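PDB 4A1R: LIP from Serratia marcescens, which is a membrane-bound lipoprotein component of the type VI secretion system, probably helping to hold that machinery at the cell envelope. Local coordinates for residues P7-R18 / P74-S85; Y98-I108 / I135-P144. All blocks are in the same frame, centred on the assembly; numbering follows the deposited sequence.

How the contacts relate
Both contacts reach the same four-stranded mixed sheet, one of two sheets in the beta-sandwich, and their centres lie about 15 Å apart. Contact 1 pairs strand 79-84, at one border of that sheet, with its inner neighbour 9-16. Strand 130-138 follows across the sheet: the pairs Val13 O to Ile135 N, at 3.0 Å, and Asp15 O to Ala137 N, at 2.8 Å, are probable hydrogen bonds that connect the contacts directly. Contact 2 lies at the opposite border, where the hairpin of strands 130-138 and 141-144 meets residues 98-108 and thereby the second sheet. Along the chain, contact 1 closes before contact 2 opens.

Contact 1: P7-R18 / P74-S85; sequences PSRYSLVFDADR and PGQTGKKLGGQS
Tyr10 lies across the backbone of Gly83, its antiparallel hydrogen-bonded partner. At chi1 65° its CG sits between the backbone N and the carbonyl carbon, which leans the ring over the glycine. Beyond CB, CG passes the carbonyl oxygen of Gly83; CD1 comes closer to it, and CE1 lies 3.5 Å from Gln84 O at the ring edge. On the far branch CE2 and CZ both approach Gly83 N, which stands 3.7 Å above the ring plane, offset toward the rim. At the tip, OH donates to a water 2.6 Å away, and that water donates to Gln84 O. Beside the ring's CB end, Tyr10 N donates to Gly83 O in a nearly straight bond, 2.9 Å long with 169° at the hydrogen.

The strand axes run 151° apart, so 9-16 and 79-84 are antiparallel neighbours, with 79-84 at the border of one sheet of the beta-sandwich. Tyr10, Leu12, Phe14 and Leu81 share the face turned to strand 31-38 of the second sheet, and Phe14 meets Phe70 of strand 64-72 edge-to-face. On the other face Val13 CG2 touches Lys80 CE at 3.7 Å, while a water links Ser11 OG to Lys80 NZ.

The ladder is interrupted where Gly78 and Lys79 both face Phe14, a G1 beta bulge in which Gly78 takes a positive phi. Asp15 secures it: its OD1 accepts from Gly78 N at 2.8 Å, met nearly along the C-O axis, while Thr77 CG2 lies 3.6 Å from Asp15 OD2. Past the bulge, Ala16 N donates to Gln76 O over 2.9 Å.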
loop_
_atom_site.group_PDB
_atom_site.type_symbol
_atom_site.label_atom_id
_atom_site.label_comp_id
_atom_site.label_asym_id
_atom_site.label_seq_id
_atom_site.Cartn_x
_atom_site.Cartn_y
_atom_site.Cartn_z
ATOM N N PRO A 7 -3.460 -16.842 2.568
ATOM C CA PRO A 7 -4.478 -16.716 1.516
ATOM C C PRO A 7 -3.892 -16.160 0.209
ATOM O O PRO A 7 -2.798 -15.592 0.212
ATOM C CB PRO A 7 -5.503 -15.743 2.126
ATOM C CG PRO A 7 -5.106 -15.559 3.556
ATOM C CD PRO A 7 -3.632 -15.788 3.583
ATOM N N SER A 8 -4.605 -16.351 -0.898
ATOM C CA SER A 8 -4.012 -16.172 -2.232
ATOM C C SER A 8 -4.067 -14.749 -2.781
ATOM O O SER A 8 -3.318 -14.394 -3.715
ATOM C CB SER A 8 -4.682 -17.098 -3.247
ATOM O OG SER A 8 -6.032 -16.728 -3.453
ATOM N N ARG A 9 -4.989 -13.967 -2.258
ATOM C CA ARG A 9 -5.112 -12.584 -2.729
ATOM C C ARG A 9 -5.300 -11.562 -1.629
ATOM O O ARG A 9 -5.532 -11.911 -0.454
ATOM C CB ARG A 9 -6.127 -12.433 -3.873
ATOM C CG ARG A 9 -7.492 -13.081 -3.736
ATOM C CD ARG A 9 -8.259 -13.015 -5.073
ATOM N NE ARG A 9 -8.404 -11.641 -5.603
ATOM C CZ ARG A 9 -7.725 -11.122 -6.639
ATOM N NH1 ARG A 9 -6.845 -11.837 -7.315
ATOM N NH2 ARG A 9 -7.943 -9.872 -6.999
ATOM N N TYR A 10 -5.131 -10.286 -1.990
ATOM C CA TYR A 10 -5.248 -9.190 -1.007
ATOM C C TYR A 10 -6.038 -8.060 -1.622
ATOM O O TYR A 10 -6.154 -7.961 -2.863
ATOM C CB TYR A 10 -3.853 -8.679 -0.585
ATOM C CG TYR A 10 -3.098 -8.038 -1.738
ATOM C CD1 TYR A 10 -2.307 -8.822 -2.566
ATOM C CD2 TYR A 10 -3.203 -6.660 -2.019
ATOM C CE1 TYR A 10 -1.650 -8.287 -3.661
ATOM C CE2 TYR A 10 -2.541 -6.107 -3.120
ATOM C CZ TYR A 10 -1.752 -6.939 -3.930
ATOM O OH TYR A 10 -1.036 -6.480 -5.012
ATOM N N SER A 11 -6.571 -7.189 -0.778
ATOM C CA SER A 11 -7.058 -5.905 -1.275
ATOM C C SER A 11 -7.025 -4.819 -0.213
ATOM O O SER A 11 -7.072 -5.095 1.012
ATOM C CB SER A 11 -8.446 -6.024 -1.882
ATOM O OG SER A 11 -9.412 -6.075 -0.881
ATOM N N LEU A 12 -6.910 -3.586 -0.701
ATOM C CA LEU A 12 -6.851 -2.396 0.139
ATOM C C LEU A 12 -7.965 -1.496 -0.280
ATOM O O LEU A 12 -8.178 -1.264 -1.491
ATOM C CB LEU A 12 -5.510 -1.681 -0.085
ATOM C CG LEU A 12 -4.231 -2.444 0.246
ATOM C CD1 LEU A 12 -2.971 -1.622 0.024
ATOM C CD2 LEU A 12 -4.283 -2.877 1.699
ATOM N N VAL A 13 -8.683 -0.955 0.701
ATOM C CA VAL A 13 -9.748 -0.040 0.396
ATOM C C VAL A 13 -9.336 1.354 0.874
ATOM O O VAL A 13 -8.983 1.520 2.041
ATOM C CB VAL A 13 -11.046 -0.414 1.124
ATOM C CG1 VAL A 13 -12.178 0.458 0.602
ATOM C CG2 VAL A 13 -11.388 -1.876 0.931
ATOM N N PHE A 14 -9.408 2.350 -0.004
ATOM C CA PHE A 14 -8.819 3.675 0.274
ATOM C C PHE A 14 -9.911 4.715 0.413
ATOM O O PHE A 14 -10.884 4.730 -0.365
ATOM C CB PHE A 14 -7.812 4.103 -0.823
ATOM C CG PHE A 14 -6.527 3.354 -0.795
ATOM C CD1 PHE A 14 -6.397 2.107 -1.432
ATOM C CD2 PHE A 14 -5.424 3.883 -0.122
ATOM C CE1 PHE A 14 -5.209 1.409 -1.393
ATOM C CE2 PHE A 14 -4.226 3.184 -0.077
ATOM C CZ PHE A 14 -4.107 1.957 -0.728
ATOM N N ASP A 15 -9.763 5.529 1.458
ATOM C CA ASP A 15 -10.464 6.796 1.634
ATOM C C ASP A 15 -9.401 7.911 1.579
ATOM O O ASP A 15 -8.288 7.723 2.085
ATOM C CB ASP A 15 -11.125 6.867 3.035
ATOM C CG ASP A 15 -12.363 5.989 3.171
ATOM O OD1 ASP A 15 -12.694 5.212 2.244
ATOM O OD2 ASP A 15 -13.030 6.097 4.223
ATOM N N ALA A 16 -9.760 9.057 1.002
ATOM C CA ALA A 16 -8.903 10.246 1.013
ATOM C C ALA A 16 -9.664 11.401 1.665
ATOM O O ALA A 16 -10.828 11.641 1.336
ATOM C CB ALA A 16 -8.474 10.632 -0.395
ATOM N N ASP A 17 -9.013 12.084 2.599
ATOM C CA ASP A 17 -9.570 13.313 3.199
ATOM C C ASP A 17 -9.938 14.316 2.126
ATOM O O ASP A 17 -9.224 14.489 1.133
ATOM C CB ASP A 17 -8.560 13.938 4.162
ATOM C CG ASP A 17 -8.448 13.179 5.479
ATOM O OD1 ASP A 17 -9.235 12.226 5.714
ATOM O OD2 ASP A 17 -7.572 13.546 6.297
ATOM N N ARG A 18 -11.048 15.008 2.328
ATOM C CA ARG A 18 -11.389 16.163 1.497
ATOM C C ARG A 18 -10.251 17.171 1.281
ATOM O O ARG A 18 -10.180 17.815 0.238
ATOM C CB ARG A 18 -12.617 16.877 2.068
ATOM C CG ARG A 18 -13.929 16.238 1.643
ATOM C CD ARG A 18 -15.127 17.131 1.948
ATOM N NE ARG A 18 -15.429 18.072 0.863
ATOM C CZ ARG A 18 -15.176 19.380 0.894
ATOM N NH1 ARG A 18 -14.607 19.935 1.964
ATOM N NH2 ARG A 18 -15.495 20.140 -0.148
ATOM N N PRO A 74 -9.505 13.739 -3.766
ATOM C CA PRO A 74 -9.819 14.232 -2.426
ATOM C C PRO A 74 -11.292 13.980 -2.099
ATOM O O PRO A 74 -12.154 14.204 -2.930
ATOM C CB PRO A 74 -9.567 15.737 -2.549
ATOM C CG PRO A 74 -8.471 15.817 -3.567
ATOM C CD PRO A 74 -8.806 14.756 -4.568
ATOM N N GLY A 75 -11.559 13.469 -0.916
ATOM C CA GLY A 75 -12.944 13.203 -0.509
ATOM C C GLY A 75 -13.474 11.839 -0.898
ATOM O O GLY A 75 -14.495 11.407 -0.367
ATOM N N GLN A 76 -12.781 11.134 -1.794
ATOM C CA GLN A 76 -13.255 9.824 -2.270
ATOM C C GLN A 76 -13.207 8.770 -1.155
ATOM O O GLN A 76 -12.264 8.719 -0.388
ATOM C CB GLN A 76 -12.426 9.387 -3.473
ATOM C CG GLN A 76 -13.024 8.292 -4.338
ATOM C CD GLN A 76 -12.312 8.151 -5.678
ATOM O OE1 GLN A 76 -11.079 8.290 -5.776
ATOM N NE2 GLN A 76 -13.085 7.887 -6.721
ATOM N N THR A 77 -14.241 7.932 -1.063
ATOM C CA THR A 77 -14.273 6.851 -0.078
ATOM C C THR A 77 -14.461 5.485 -0.744
ATOM O O THR A 77 -15.183 5.370 -1.735
ATOM C CB THR A 77 -15.423 6.991 0.948
ATOM O OG1 THR A 77 -16.617 7.387 0.269
ATOM C CG2 THR A 77 -15.079 8.024 2.009
ATOM N N GLY A 78 -13.854 4.461 -0.151
ATOM C CA GLY A 78 -14.092 3.065 -0.568
ATOM C C GLY A 78 -13.517 2.630 -1.894
ATOM O O GLY A 78 -14.048 1.719 -2.550
ATOM N N LYS A 79 -12.419 3.253 -2.304
ATOM C CA LYS A 79 -11.820 2.892 -3.570
ATOM C C LYS A 79 -10.929 1.688 -3.312
ATOM O O LYS A 79 -10.032 1.756 -2.456
ATOM C CB LYS A 79 -11.027 4.071 -4.133
ATOM C CG LYS A 79 -10.239 3.741 -5.389
ATOM C CD LYS A 79 -9.780 4.995 -6.087
ATOM C CE LYS A 79 -10.401 5.076 -7.479
ATOM N NZ LYS A 79 -10.147 6.375 -8.148
ATOM N N LYS A 80 -11.172 0.603 -4.065
ATOM C CA LYS A 80 -10.539 -0.686 -3.801
ATOM C C LYS A 80 -9.505 -1.054 -4.854
ATOM O O LYS A 80 -9.759 -0.970 -6.068
ATOM C CB LYS A 80 -11.605 -1.811 -3.708
ATOM C CG LYS A 80 -10.999 -3.181 -3.400
ATOM C CD LYS A 80 -12.059 -4.230 -3.086
ATOM C CE LYS A 80 -12.784 -3.959 -1.762
ATOM N NZ LYS A 80 -13.810 -5.037 -1.509
ATOM N N LEU A 81 -8.340 -1.476 -4.398
ATOM C CA LEU A 81 -7.362 -2.035 -5.286
ATOM C C LEU A 81 -6.862 -3.329 -4.669
ATOM O O LEU A 81 -6.509 -3.368 -3.495
ATOM C CB LEU A 81 -6.185 -1.072 -5.507
ATOM C CG LEU A 81 -5.192 -1.469 -6.616
ATOM C CD1 LEU A 81 -5.803 -1.223 -7.989
ATOM C CD2 LEU A 81 -3.876 -0.717 -6.473
ATOM N N GLY A 82 -6.839 -4.395 -5.461
ATOM C CA GLY A 82 -6.329 -5.662 -4.976
ATOM C C GLY A 82 -5.619 -6.447 -6.048
ATOM O O GLY A 82 -5.612 -6.049 -7.220
ATOM N N GLY A 83 -5.008 -7.564 -5.651
ATOM C CA GLY A 83 -4.324 -8.416 -6.602
ATOM C C GLY A 83 -4.039 -9.762 -5.954
ATOM O O GLY A 83 -4.471 -10.018 -4.831
ATOM N N GLN A 84 -3.288 -10.587 -6.665
ATOM C CA GLN A 84 -2.885 -11.900 -6.173
ATOM C C GLN A 84 -1.631 -11.727 -5.396
ATOM O O GLN A 84 -0.742 -10.939 -5.765
ATOM C CB GLN A 84 -2.623 -12.875 -7.332
ATOM C CG GLN A 84 -3.883 -13.295 -8.052
ATOM C CD GLN A 84 -3.622 -14.368 -9.087
ATOM O OE1 GLN A 84 -4.442 -15.257 -9.278
ATOM N NE2 GLN A 84 -2.483 -14.296 -9.753
ATOM N N SER A 85 -1.561 -12.455 -4.291
ATOM C CA SER A 85 -0.361 -12.454 -3.487
ATOM C C SER A 85 0.596 -13.454 -4.120
ATOM O O SER A 85 0.385 -13.894 -5.236
ATOM C CB SER A 85 -0.685 -12.760 -2.022
ATOM O OG SER A 85 0.483 -12.645 -1.226
HETATM O O HOH W 1 -1.963 -16.465 -4.887
HETATM O O HOH W 2 -0.564 -8.281 -6.867
HETATM O O HOH W 3 -12.054 -7.071 -1.221
HETATM O O HOH W 4 -13.351 10.480 2.418
#

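Contact 2: Y98-I108 / I135-P144; sequences YQNLDGKTWRI and IVAGVSGLRP
Tyr98 drives its hydroxyl into the type I turn 138-141 that links strands 130-138 and 141-144, where OH donates to Gly138 O over 2.6 Å, in the plane of that carbonyl. The same oxygen accepts Gly141 N, closing the turn, so two donors grip it. Packing is tight here: OH also lies 3.0 Å from Gly141 CA. Over one face of the ring runs Lys104, its CD 3.8 Å above the plane and offset toward the rim; the chain bends at chi2 (-110°) and NZ ends on Asn100 O.

Thr105 and Gly141 form a single backbone bridge, with Thr105 N donating to Ser140 O at 2.9 Å and Leu142 N to Thr105 O at 2.8 Å. It joins the two sheets of the beta-sandwich at one border, since 141-144 is outermost in one and the strand entered at Arg107 is outermost in the other. Between the sheets, Ile108 and Ile135 meet tip to tip through their CD1 atoms, 3.8 Å apart, with Pro144 CD farther from Ile108 CD1 at 4.2 Å, and Leu142 packs on Val94 and Ala96.

The outer side is looser: Thr105 is exposed, and a water, rather than a direct bond, spans from its OG1 to Leu142 O.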
loop_
_atom_site.group_PDB
_atom_site.type_symbol
_atom_site.label_atom_id
_atom_site.label_comp_id
_atom_site.label_asym_id
_atom_site.label_seq_id
_atom_site.Cartn_x
_atom_site.Cartn_y
_atom_site.Cartn_z
ATOM N N TYR A 98 2.364 12.635 -2.448
ATOM C CA TYR A 98 1.965 13.987 -2.047
ATOM C C TYR A 98 2.824 15.033 -2.782
ATOM O O TYR A 98 4.032 14.840 -2.929
ATOM C CB TYR A 98 2.197 14.192 -0.543
ATOM C CG TYR A 98 1.215 13.433 0.342
ATOM C CD1 TYR A 98 -0.011 14.000 0.702
ATOM C CD2 TYR A 98 1.518 12.154 0.796
ATOM C CE1 TYR A 98 -0.894 13.320 1.518
ATOM C CE2 TYR A 98 0.627 11.458 1.597
ATOM C CZ TYR A 98 -0.584 12.041 1.946
ATOM O OH TYR A 98 -1.480 11.348 2.751
ATOM N N GLN A 99 2.219 16.154 -3.146
ATOM C CA GLN A 99 3.008 17.283 -3.758
ATOM C C GLN A 99 3.972 17.976 -2.790
ATOM O O GLN A 99 4.973 18.587 -3.211
ATOM C CB GLN A 99 2.087 18.354 -4.326
ATOM C CG GLN A 99 1.040 17.920 -5.332
ATOM C CD GLN A 99 0.239 19.121 -5.800
ATOM O OE1 GLN A 99 0.487 20.247 -5.355
ATOM N NE2 GLN A 99 -0.685 18.905 -6.715
ATOM N N ASN A 100 3.674 17.892 -1.500
ATOM C CA ASN A 100 4.529 18.474 -0.476
ATOM C C ASN A 100 4.925 17.386 0.472
ATOM O O ASN A 100 4.245 17.145 1.458
ATOM C CB ASN A 100 3.778 19.563 0.293
ATOM C CG ASN A 100 3.774 20.882 -0.434
ATOM O OD1 ASN A 100 2.756 21.297 -0.995
ATOM N ND2 ASN A 100 4.924 21.532 -0.460
ATOM N N LEU A 101 6.040 16.740 0.171
ATOM C CA LEU A 101 6.452 15.526 0.845
ATOM C C LEU A 101 6.853 15.714 2.312
ATOM O O LEU A 101 6.700 14.798 3.138
ATOM C CB LEU A 101 7.663 14.965 0.114
ATOM C CG LEU A 101 7.505 14.019 -1.053
ATOM C CD1 LEU A 101 8.914 13.565 -1.342
ATOM C CD2 LEU A 101 6.598 12.827 -0.744
ATOM N N ASP A 102 7.417 16.874 2.642
ATOM C CA ASP A 102 7.947 17.105 4.000
ATOM C C ASP A 102 6.940 16.889 5.097
ATOM O O ASP A 102 5.843 17.424 5.046
ATOM C CB ASP A 102 8.508 18.518 4.148
ATOM C CG ASP A 102 9.822 18.677 3.474
ATOM O OD1 ASP A 102 10.359 17.663 2.982
ATOM O OD2 ASP A 102 10.312 19.817 3.426
ATOM N N GLY A 103 7.346 16.135 6.119
ATOM C CA GLY A 103 6.471 15.859 7.249
ATOM C C GLY A 103 5.231 15.006 7.002
ATOM O O GLY A 103 4.355 14.945 7.861
ATOM N N LYS A 104 5.154 14.354 5.837
ATOM C CA LYS A 104 4.021 13.488 5.508
ATOM C C LYS A 104 4.440 12.033 5.581
ATOM O O LYS A 104 5.594 11.685 5.274
ATOM C CB LYS A 104 3.466 13.798 4.110
ATOM C CG LYS A 104 3.125 15.254 3.870
ATOM C CD LYS A 104 1.648 15.511 3.758
ATOM C CE LYS A 104 1.385 16.939 3.291
ATOM N NZ LYS A 104 2.615 17.783 3.545
ATOM N N THR A 105 3.516 11.169 6.010
ATOM C CA THR A 105 3.775 9.728 5.959
ATOM C C THR A 105 3.389 9.280 4.544
ATOM O O THR A 105 2.240 8.896 4.281
ATOM C CB THR A 105 2.991 8.961 7.069
ATOM O OG1 THR A 105 3.292 9.550 8.346
ATOM C CG2 THR A 105 3.394 7.462 7.098
ATOM N N TRP A 106 4.354 9.384 3.629
ATOM C CA TRP A 106 4.099 9.093 2.210
ATOM C C TRP A 106 4.334 7.649 1.863
ATOM O O TRP A 106 4.067 7.223 0.728
ATOM C CB TRP A 106 4.950 10.000 1.302
ATOM C CG TRP A 106 6.440 10.011 1.563
ATOM C CD1 TRP A 106 7.148 10.975 2.291
ATOM C CD2 TRP A 106 7.474 9.078 1.069
ATOM N NE1 TRP A 106 8.480 10.707 2.285
ATOM C CE2 TRP A 106 8.748 9.579 1.584
ATOM C CE3 TRP A 106 7.472 7.925 0.261
ATOM C CZ2 TRP A 106 9.955 8.940 1.312
ATOM C CZ3 TRP A 106 8.696 7.284 0.012
ATOM C CH2 TRP A 106 9.906 7.771 0.530
ATOM N N ARG A 107 4.889 6.889 2.803
ATOM C CA ARG A 107 5.078 5.416 2.613
ATOM C C ARG A 107 4.674 4.631 3.865
ATOM O O ARG A 107 4.981 5.050 5.013
ATOM C CB ARG A 107 6.534 5.146 2.243
ATOM C CG ARG A 107 7.217 3.933 2.832
ATOM C CD ARG A 107 8.726 3.953 2.545
ATOM N NE ARG A 107 9.442 5.025 3.252
ATOM C CZ ARG A 107 10.678 5.431 2.966
ATOM N NH1 ARG A 107 11.388 4.842 1.996
ATOM N NH2 ARG A 107 11.214 6.434 3.659
ATOM N N ILE A 108 3.976 3.509 3.659
ATOM C CA ILE A 108 3.741 2.550 4.750
ATOM C C ILE A 108 4.003 1.127 4.248
ATOM O O ILE A 108 3.869 0.833 3.051
ATOM C CB ILE A 108 2.324 2.647 5.387
ATOM C CG1 ILE A 108 1.214 2.230 4.392
ATOM C CG2 ILE A 108 2.072 3.987 6.092
ATOM C CD1 ILE A 108 -0.206 2.286 4.934
ATOM N N ILE A 135 -7.128 1.796 4.381
ATOM C CA ILE A 135 -6.092 2.841 4.460
ATOM C C ILE A 135 -6.744 4.196 4.220
ATOM O O ILE A 135 -7.633 4.349 3.358
ATOM C CB ILE A 135 -4.956 2.637 3.414
ATOM C CG1 ILE A 135 -4.350 1.233 3.497
ATOM C CG2 ILE A 135 -3.855 3.703 3.530
ATOM C CD1 ILE A 135 -3.724 0.884 4.836
ATOM N N VAL A 136 -6.317 5.196 4.981
ATOM C CA VAL A 136 -6.735 6.560 4.678
ATOM C C VAL A 136 -5.525 7.373 4.185
ATOM O O VAL A 136 -4.455 7.365 4.819
ATOM C CB VAL A 136 -7.360 7.263 5.895
ATOM C CG1 VAL A 136 -7.793 8.679 5.511
ATOM C CG2 VAL A 136 -8.553 6.462 6.417
ATOM N N ALA A 137 -5.686 8.036 3.039
ATOM C CA ALA A 137 -4.734 9.089 2.611
ATOM C C ALA A 137 -5.186 10.403 3.264
ATOM O O ALA A 137 -6.115 11.072 2.810
ATOM C CB ALA A 137 -4.703 9.210 1.092
ATOM N N GLY A 138 -4.541 10.741 4.374
ATOM C CA GLY A 138 -4.945 11.898 5.135
ATOM C C GLY A 138 -4.023 13.061 4.829
ATOM O O GLY A 138 -2.982 12.907 4.165
ATOM N N VAL A 139 -4.403 14.226 5.329
ATOM C CA VAL A 139 -3.610 15.437 5.187
ATOM C C VAL A 139 -2.157 15.216 5.618
ATOM O O VAL A 139 -1.246 15.711 4.981
ATOM C CB VAL A 139 -4.283 16.611 5.958
ATOM C CG1 VAL A 139 -3.330 17.772 6.168
ATOM C CG2 VAL A 139 -5.523 17.093 5.216
ATOM N N SER A 140 -1.925 14.467 6.688
ATOM C CA SER A 140 -0.562 14.276 7.165
ATOM C C SER A 140 0.119 13.029 6.595
ATOM O O SER A 140 1.282 12.797 6.859
ATOM C CB SER A 140 -0.504 14.293 8.702
ATOM O OG SER A 140 -1.132 13.144 9.282
ATOM N N GLY A 141 -0.589 12.230 5.798
ATOM C CA GLY A 141 0.012 10.992 5.307
ATOM C C GLY A 141 -0.969 9.832 5.292
ATOM O O GLY A 141 -2.166 9.990 5.531
ATOM N N LEU A 142 -0.441 8.668 4.968
ATOM C CA LEU A 142 -1.241 7.464 4.894
ATOM C C LEU A 142 -1.333 6.893 6.302
ATOM O O LEU A 142 -0.319 6.877 7.038
ATOM C CB LEU A 142 -0.512 6.406 4.065
ATOM C CG LEU A 142 -0.391 6.609 2.552
ATOM C CD1 LEU A 142 0.780 5.842 2.000
ATOM C CD2 LEU A 142 -1.686 6.234 1.834
ATOM N N ARG A 143 -2.503 6.358 6.646
ATOM C CA ARG A 143 -2.586 5.572 7.864
ATOM C C ARG A 143 -3.615 4.435 7.727
ATOM O O ARG A 143 -4.679 4.612 7.124
ATOM C CB ARG A 143 -2.930 6.455 9.042
ATOM C CG ARG A 143 -4.311 7.039 8.939
ATOM C CD ARG A 143 -4.671 7.899 10.138
ATOM N NE ARG A 143 -6.116 8.095 10.152
ATOM C CZ ARG A 143 -6.756 9.074 9.525
ATOM N NH1 ARG A 143 -6.082 10.003 8.846
ATOM N NH2 ARG A 143 -8.075 9.129 9.596
ATOM N N PRO A 144 -3.280 3.274 8.279
ATOM C CA PRO A 144 -4.312 2.232 8.358
ATOM C C PRO A 144 -5.436 2.629 9.326
ATOM O O PRO A 144 -5.194 3.396 10.258
ATOM C CB PRO A 144 -3.542 0.995 8.819
ATOM C CG PRO A 144 -2.235 1.490 9.362
ATOM C CD PRO A 144 -1.942 2.801 8.693
HETATM O O HOH W 5 0.689 8.316 9.527
#